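Local atomic coordinates of membrane lipoprotein family protein (Aeropyrum pernix, PDB entry 4PEV), a protein that binds adenosine and probably delivers nucleosides to an ABC transporter for uptake. Residues 249-263 with 274-288. Numbering follows the deposited sequence. Where two conformers were deposited one is given.
Sequences RVFYGVAGLTHVGMF and VIAFSIGQDASQEWY. With ADN (adenosine), chain F.
The Phe263 ring has His259 O over one face and meets Ser278, Gly280 and Gln285 along its edge, with CD1 3.6 Å from Ser278 CB. Obliquely to it lies the Tyr288 ring, planes 34° apart, whose CE2 and CD2 press on Phe263 CB and CD2; Tyr288 OH reaches on to Asn264. With an alanine here in place of Phe263, a gap would probably open between Ser278, Gln285 and Tyr288, and the Tyr288 ring would be less firmly held. Gly253 C lies over the centre of one face of the His259 ring, and a water lies off-centre over the opposite face. At its edge NE2 points almost straight at Gln285 OE1, a weak bond of 3.3 Å, while the Ala255 amide donates to ND1 from outside the ring plane. With chi1 at 72°, CG sits between backbone N and carbonyl carbon, folding the ring back over Gly253. Gln285 OE1 also accepts from Gln281 N (2.8 Å). Strands 249-254 and 277-282 are the parallel neighbours of a beta-alpha-beta unit in one lobe of this two-lobed solute-binding fold, joined by bonds such as Ile279 N to Phe251 O and Gly253 N to Ile279 O (2.9 Å). On one sheet face Ile279 CG2 meets Tyr252 CD1 at 3.6 Å, and Ile279 CD1 reaches Val250 CG1. At the C-terminal ends of the strands, Gly256 N donates to adenosine O5' (2.7 Å), which donates to Asp282 OD2, while O3' donates to OD1 at 2.5 Å.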
loop_
_atom_site.group_PDB
_atom_site.type_symbol
_atom_site.label_atom_id
_atom_site.label_comp_id
_atom_site.label_asym_id
_atom_site.label_seq_id
_atom_site.Cartn_x
_atom_site.Cartn_y
_atom_site.Cartn_z
ATOM N N ARG C 249 -5.041 0.357 -19.247
ATOM C CA ARG C 249 -4.491 -0.978 -19.463
ATOM C C ARG C 249 -3.531 -1.445 -18.361
ATOM O O ARG C 249 -3.211 -2.628 -18.274
ATOM C CB ARG C 249 -3.787 -1.015 -20.819
ATOM C CG ARG C 249 -4.738 -0.953 -22.006
ATOM C CD ARG C 249 -5.467 -2.271 -22.212
ATOM N NE ARG C 249 -6.171 -2.305 -23.492
ATOM C CZ ARG C 249 -5.652 -2.762 -24.622
ATOM N NH1 ARG C 249 -4.421 -3.227 -24.642
ATOM N NH2 ARG C 249 -6.376 -2.750 -25.726
ATOM N N VAL C 250 -3.070 -0.524 -17.526
ATOM C CA VAL C 250 -2.219 -0.857 -16.412
ATOM C C VAL C 250 -2.874 -0.320 -15.155
ATOM O O VAL C 250 -3.196 0.870 -15.079
ATOM C CB VAL C 250 -0.848 -0.227 -16.581
ATOM C CG1 VAL C 250 0.079 -0.684 -15.460
ATOM C CG2 VAL C 250 -0.287 -0.586 -17.954
ATOM N N PHE C 251 -3.036 -1.198 -14.168
ATOM C CA PHE C 251 -3.936 -0.974 -13.046
ATOM C C PHE C 251 -3.264 -1.117 -11.694
ATOM O O PHE C 251 -3.086 -2.241 -11.223
ATOM C CB PHE C 251 -5.042 -2.008 -13.096
ATOM C CG PHE C 251 -6.109 -1.696 -14.071
ATOM C CD1 PHE C 251 -6.016 -2.138 -15.366
ATOM C CD2 PHE C 251 -7.211 -0.971 -13.678
ATOM C CE1 PHE C 251 -7.010 -1.872 -16.272
ATOM C CE2 PHE C 251 -8.208 -0.680 -14.576
ATOM C CZ PHE C 251 -8.110 -1.135 -15.883
ATOM N N TYR C 252 -2.951 0.009 -11.050
ATOM C CA TYR C 252 -2.343 0.010 -9.710
ATOM C C TYR C 252 -3.393 -0.136 -8.622
ATOM O O TYR C 252 -4.318 0.666 -8.533
ATOM C CB TYR C 252 -1.579 1.316 -9.503
ATOM C CG TYR C 252 -0.725 1.401 -8.278
ATOM C CD1 TYR C 252 -0.205 0.267 -7.662
ATOM C CD2 TYR C 252 -0.375 2.646 -7.765
ATOM C CE1 TYR C 252 0.610 0.380 -6.542
ATOM C CE2 TYR C 252 0.447 2.778 -6.653
ATOM C CZ TYR C 252 0.934 1.649 -6.043
ATOM O OH TYR C 252 1.736 1.792 -4.938
ATOM N N GLY C 253 -3.235 -1.134 -7.767
ATOM C CA GLY C 253 -4.221 -1.402 -6.717
ATOM C C GLY C 253 -3.932 -0.678 -5.427
ATOM O O GLY C 253 -3.052 -1.068 -4.691
ATOM N N VAL C 254 -4.682 0.377 -5.145
ATOM C CA VAL C 254 -4.447 1.172 -3.941
ATOM C C VAL C 254 -5.709 1.243 -3.057
ATOM O O VAL C 254 -6.038 2.289 -2.498
ATOM C CB VAL C 254 -3.956 2.600 -4.286
ATOM C CG1 VAL C 254 -3.193 3.185 -3.109
ATOM C CG2 VAL C 254 -3.063 2.603 -5.518
ATOM N N ALA C 255 -6.365 0.105 -2.867
ATOM C CA ALA C 255 -7.684 0.076 -2.242
ATOM C C ALA C 255 -7.941 -1.116 -1.305
ATOM O O ALA C 255 -9.090 -1.531 -1.133
ATOM C CB ALA C 255 -8.736 0.112 -3.338
ATOM N N GLY C 256 -6.899 -1.651 -0.677
ATOM C CA GLY C 256 -7.053 -2.856 0.146
ATOM C C GLY C 256 -7.835 -3.976 -0.548
ATOM O O GLY C 256 -7.587 -4.322 -1.710
ATOM N N LEU C 257 -8.810 -4.521 0.160
ATOM C CA LEU C 257 -9.603 -5.613 -0.361
ATOM C C LEU C 257 -10.315 -5.210 -1.650
ATOM O O LEU C 257 -10.520 -6.047 -2.540
ATOM C CB LEU C 257 -10.641 -6.058 0.690
ATOM C CG LEU C 257 -11.646 -7.139 0.258
ATOM C CD1 LEU C 257 -10.935 -8.394 -0.245
ATOM C CD2 LEU C 257 -12.607 -7.482 1.376
ATOM N N THR C 258 -10.707 -3.941 -1.733
ATOM C CA THR C 258 -11.466 -3.454 -2.871
ATOM C C THR C 258 -10.791 -3.807 -4.182
ATOM O O THR C 258 -11.451 -4.227 -5.121
ATOM C CB THR C 258 -11.692 -1.921 -2.824
ATOM O OG1 THR C 258 -12.249 -1.543 -1.559
ATOM C CG2 THR C 258 -12.641 -1.469 -3.937
ATOM N N HIS C 259 -9.475 -3.665 -4.260
ATOM C CA HIS C 259 -8.814 -3.903 -5.548
ATOM C C HIS C 259 -8.522 -5.364 -5.832
ATOM O O HIS C 259 -7.821 -5.651 -6.787
ATOM C CB HIS C 259 -7.569 -3.036 -5.747
ATOM C CG HIS C 259 -6.397 -3.431 -4.918
ATOM N ND1 HIS C 259 -6.114 -2.831 -3.719
ATOM C CD2 HIS C 259 -5.402 -4.322 -5.133
ATOM C CE1 HIS C 259 -5.001 -3.339 -3.220
ATOM N NE2 HIS C 259 -4.548 -4.248 -4.057
ATOM N N VAL C 260 -9.041 -6.289 -5.025
ATOM C CA VAL C 260 -9.045 -7.679 -5.452
ATOM C C VAL C 260 -10.046 -7.802 -6.591
ATOM O O VAL C 260 -9.824 -8.554 -7.526
ATOM C CB VAL C 260 -9.373 -8.664 -4.325
ATOM C CG1 VAL C 260 -9.699 -10.048 -4.891
ATOM C CG2 VAL C 260 -8.198 -8.745 -3.360
ATOM N N GLY C 261 -11.138 -7.047 -6.529
ATOM C CA GLY C 261 -12.061 -6.953 -7.655
ATOM C C GLY C 261 -11.355 -6.412 -8.877
ATOM O O GLY C 261 -11.562 -6.883 -9.987
HETATM N N MSE C 262 -10.513 -5.414 -8.682
HETATM C CA MSE C 262 -9.727 -4.897 -9.785
HETATM C C MSE C 262 -8.964 -6.013 -10.454
HETATM O O MSE C 262 -8.998 -6.136 -11.668
HETATM C CB MSE C 262 -8.774 -3.841 -9.243
HETATM C CG MSE C 262 -8.059 -3.086 -10.343
HETATM SE SE MSE C 262 -6.466 -2.244 -9.553
HETATM C CE MSE C 262 -5.261 -3.806 -9.407
ATOM N N PHE C 263 -8.272 -6.830 -9.660
ATOM C CA PHE C 263 -7.503 -7.957 -10.174
ATOM C C PHE C 263 -8.374 -8.853 -11.015
ATOM O O PHE C 263 -7.960 -9.309 -12.084
ATOM C CB PHE C 263 -6.955 -8.829 -9.055
ATOM C CG PHE C 263 -5.834 -8.219 -8.271
ATOM C CD1 PHE C 263 -4.983 -7.275 -8.826
ATOM C CD2 PHE C 263 -5.585 -8.659 -6.974
ATOM C CE1 PHE C 263 -3.939 -6.749 -8.078
ATOM C CE2 PHE C 263 -4.536 -8.150 -6.229
ATOM C CZ PHE C 263 -3.715 -7.189 -6.777
ATOM N N VAL C 274 -7.434 -9.156 -24.316
ATOM C CA VAL C 274 -6.947 -7.814 -24.121
ATOM C C VAL C 274 -5.648 -7.837 -23.327
ATOM O O VAL C 274 -5.543 -8.519 -22.319
ATOM C CB VAL C 274 -7.995 -6.972 -23.357
ATOM C CG1 VAL C 274 -7.432 -5.601 -22.998
ATOM C CG2 VAL C 274 -9.282 -6.839 -24.178
ATOM N N ILE C 275 -4.663 -7.065 -23.762
ATOM C CA ILE C 275 -3.386 -7.004 -23.057
ATOM C C ILE C 275 -3.436 -5.936 -21.966
ATOM O O ILE C 275 -3.400 -4.738 -22.274
ATOM C CB ILE C 275 -2.226 -6.729 -24.032
ATOM C CG1 ILE C 275 -2.035 -7.945 -24.947
ATOM C CG2 ILE C 275 -0.944 -6.416 -23.268
ATOM C CD1 ILE C 275 -1.180 -7.676 -26.177
ATOM N N ALA C 276 -3.514 -6.385 -20.706
ATOM C CA ALA C 276 -3.573 -5.503 -19.532
ATOM C C ALA C 276 -2.885 -6.124 -18.324
ATOM O O ALA C 276 -2.806 -7.332 -18.204
ATOM C CB ALA C 276 -5.021 -5.177 -19.181
ATOM N N PHE C 277 -2.420 -5.290 -17.406
ATOM C CA PHE C 277 -1.677 -5.777 -16.248
ATOM C C PHE C 277 -2.090 -5.071 -14.967
ATOM O O PHE C 277 -2.509 -3.919 -15.001
ATOM C CB PHE C 277 -0.181 -5.575 -16.471
ATOM C CG PHE C 277 0.367 -6.370 -17.614
ATOM C CD1 PHE C 277 0.732 -7.695 -17.440
ATOM C CD2 PHE C 277 0.522 -5.793 -18.868
ATOM C CE1 PHE C 277 1.234 -8.432 -18.504
ATOM C CE2 PHE C 277 1.023 -6.524 -19.933
ATOM C CZ PHE C 277 1.380 -7.844 -19.748
ATOM N N SER C 278 -1.962 -5.771 -13.844
ATOM C CA SER C 278 -2.284 -5.215 -12.548
ATOM C C SER C 278 -0.994 -5.028 -11.757
ATOM O O SER C 278 0.016 -5.680 -12.024
ATOM C CB SER C 278 -3.237 -6.143 -11.784
ATOM O OG SER C 278 -4.501 -6.270 -12.420
ATOM N N ILE C 279 -1.045 -4.134 -10.777
ATOM C CA ILE C 279 0.066 -3.885 -9.868
ATOM C C ILE C 279 -0.395 -3.955 -8.398
ATOM O O ILE C 279 -1.281 -3.206 -7.977
ATOM C CB ILE C 279 0.707 -2.517 -10.157
ATOM C CG1 ILE C 279 1.087 -2.445 -11.653
ATOM C CG2 ILE C 279 1.891 -2.274 -9.216
ATOM C CD1 ILE C 279 1.823 -1.185 -12.089
ATOM N N GLY C 280 0.221 -4.860 -7.633
ATOM C CA GLY C 280 -0.160 -5.117 -6.248
ATOM C C GLY C 280 0.338 -4.065 -5.287
ATOM O O GLY C 280 1.244 -3.301 -5.609
ATOM N N GLN C 281 -0.261 -4.014 -4.107
ATOM C CA GLN C 281 0.182 -3.079 -3.080
ATOM C C GLN C 281 0.110 -3.702 -1.692
ATOM O O GLN C 281 -0.796 -4.490 -1.406
ATOM C CB GLN C 281 -0.631 -1.774 -3.135
ATOM C CG GLN C 281 -0.213 -0.677 -2.158
ATOM C CD GLN C 281 1.273 -0.322 -2.214
ATOM O OE1 GLN C 281 1.864 -0.146 -3.293
ATOM N NE2 GLN C 281 1.888 -0.207 -1.035
ATOM N N ASP C 282 1.093 -3.332 -0.866
ATOM C CA ASP C 282 1.197 -3.653 0.569
ATOM C C ASP C 282 1.972 -4.938 0.710
ATOM O O ASP C 282 3.136 -4.900 1.110
ATOM C CB ASP C 282 -0.161 -3.664 1.304
ATOM C CG ASP C 282 -0.836 -2.290 1.297
ATOM O OD1 ASP C 282 -0.091 -1.298 1.507
ATOM O OD2 ASP C 282 -2.081 -2.189 1.077
ATOM N N ALA C 283 1.361 -6.061 0.367
ATOM C CA ALA C 283 2.122 -7.299 0.213
ATOM C C ALA C 283 2.451 -7.466 -1.260
ATOM O O ALA C 283 1.962 -6.699 -2.103
ATOM C CB ALA C 283 1.334 -8.496 0.710
ATOM N N SER C 284 3.312 -8.434 -1.562
ATOM C CA SER C 284 3.471 -8.907 -2.931
ATOM C C SER C 284 2.260 -9.777 -3.212
ATOM O O SER C 284 2.088 -10.813 -2.560
ATOM C CB SER C 284 4.756 -9.733 -3.128
ATOM O OG SER C 284 4.525 -10.887 -3.946
ATOM N N GLN C 285 1.460 -9.370 -4.193
ATOM C CA GLN C 285 0.215 -10.060 -4.503
ATOM C C GLN C 285 0.243 -10.807 -5.846
ATOM O O GLN C 285 -0.802 -11.228 -6.337
ATOM C CB GLN C 285 -0.938 -9.058 -4.466
ATOM C CG GLN C 285 -1.119 -8.414 -3.102
ATOM C CD GLN C 285 -2.134 -7.292 -3.122
ATOM O OE1 GLN C 285 -1.911 -6.246 -3.721
ATOM N NE2 GLN C 285 -3.250 -7.502 -2.463
ATOM N N GLU C 286 1.441 -10.992 -6.408
ATOM C CA GLU C 286 1.599 -11.593 -7.733
ATOM C C GLU C 286 1.001 -12.987 -7.762
ATOM O O GLU C 286 0.381 -13.404 -8.742
ATOM C CB GLU C 286 3.083 -11.642 -8.135
ATOM C CG GLU C 286 3.684 -10.289 -8.554
ATOM C CD GLU C 286 4.292 -9.480 -7.418
ATOM O OE1 GLU C 286 3.775 -9.529 -6.284
ATOM O OE2 GLU C 286 5.280 -8.766 -7.676
ATOM N N TRP C 287 1.188 -13.701 -6.662
ATOM C CA TRP C 287 0.661 -15.056 -6.495
ATOM C C TRP C 287 -0.822 -15.181 -6.791
ATOM O O TRP C 287 -1.279 -16.259 -7.130
ATOM C CB TRP C 287 0.933 -15.557 -5.062
ATOM C CG TRP C 287 0.208 -14.781 -4.030
ATOM C CD1 TRP C 287 0.672 -13.722 -3.338
ATOM C CD2 TRP C 287 -1.147 -14.983 -3.611
ATOM N NE1 TRP C 287 -0.300 -13.248 -2.506
ATOM C CE2 TRP C 287 -1.427 -14.010 -2.650
ATOM C CE3 TRP C 287 -2.148 -15.916 -3.953
ATOM C CZ2 TRP C 287 -2.657 -13.919 -2.019
ATOM C CZ3 TRP C 287 -3.372 -15.832 -3.332
ATOM C CH2 TRP C 287 -3.619 -14.835 -2.371
ATOM N N TYR C 288 -1.583 -14.103 -6.635
ATOM C CA TYR C 288 -3.032 -14.185 -6.842
ATOM C C TYR C 288 -3.349 -14.541 -8.313
ATOM O O TYR C 288 -4.173 -15.420 -8.582
ATOM C CB TYR C 288 -3.744 -12.904 -6.360
ATOM C CG TYR C 288 -5.261 -12.936 -6.477
ATOM C CD1 TYR C 288 -6.047 -13.573 -5.522
ATOM C CD2 TYR C 288 -5.904 -12.317 -7.547
ATOM C CE1 TYR C 288 -7.428 -13.600 -5.628
ATOM C CE2 TYR C 288 -7.284 -12.340 -7.666
ATOM C CZ TYR C 288 -8.044 -12.982 -6.705
ATOM O OH TYR C 288 -9.418 -12.993 -6.840
HETATM O "O5'" ADN F . -4.318 -0.912 -0.173
HETATM C "C5'" ADN F . -3.743 0.382 -0.438
HETATM C "C4'" ADN F . -3.613 1.307 0.776
HETATM O "O4'" ADN F . -4.888 1.683 1.304
HETATM C "C3'" ADN F . -2.857 0.766 1.986
HETATM O "O3'" ADN F . -1.437 0.844 1.819
HETATM C "C2'" ADN F . -3.390 1.642 3.114
HETATM O "O2'" ADN F . -2.727 2.911 3.207
HETATM C "C1'" ADN F . -4.827 1.856 2.717
HETATM N N9 ADN F . -5.709 0.852 3.342
HETATM C C8 ADN F . -5.921 -0.423 2.941
HETATM N N7 ADN F . -6.813 -1.054 3.750
HETATM C C5 ADN F . -7.184 -0.152 4.684
HETATM C C6 ADN F . -8.087 -0.123 5.854
HETATM N N6 ADN F . -8.786 -1.224 6.188
HETATM N N1 ADN F . -8.177 1.022 6.575
HETATM C C2 ADN F . -7.473 2.131 6.262
HETATM N N3 ADN F . -6.635 2.178 5.218
HETATM C C4 ADN F . -6.449 1.096 4.414
HETATM O O HOH W 1 -6.026 -6.593 -1.538
HETATM O O HOH W 2 -4.917 -9.080 -12.090
#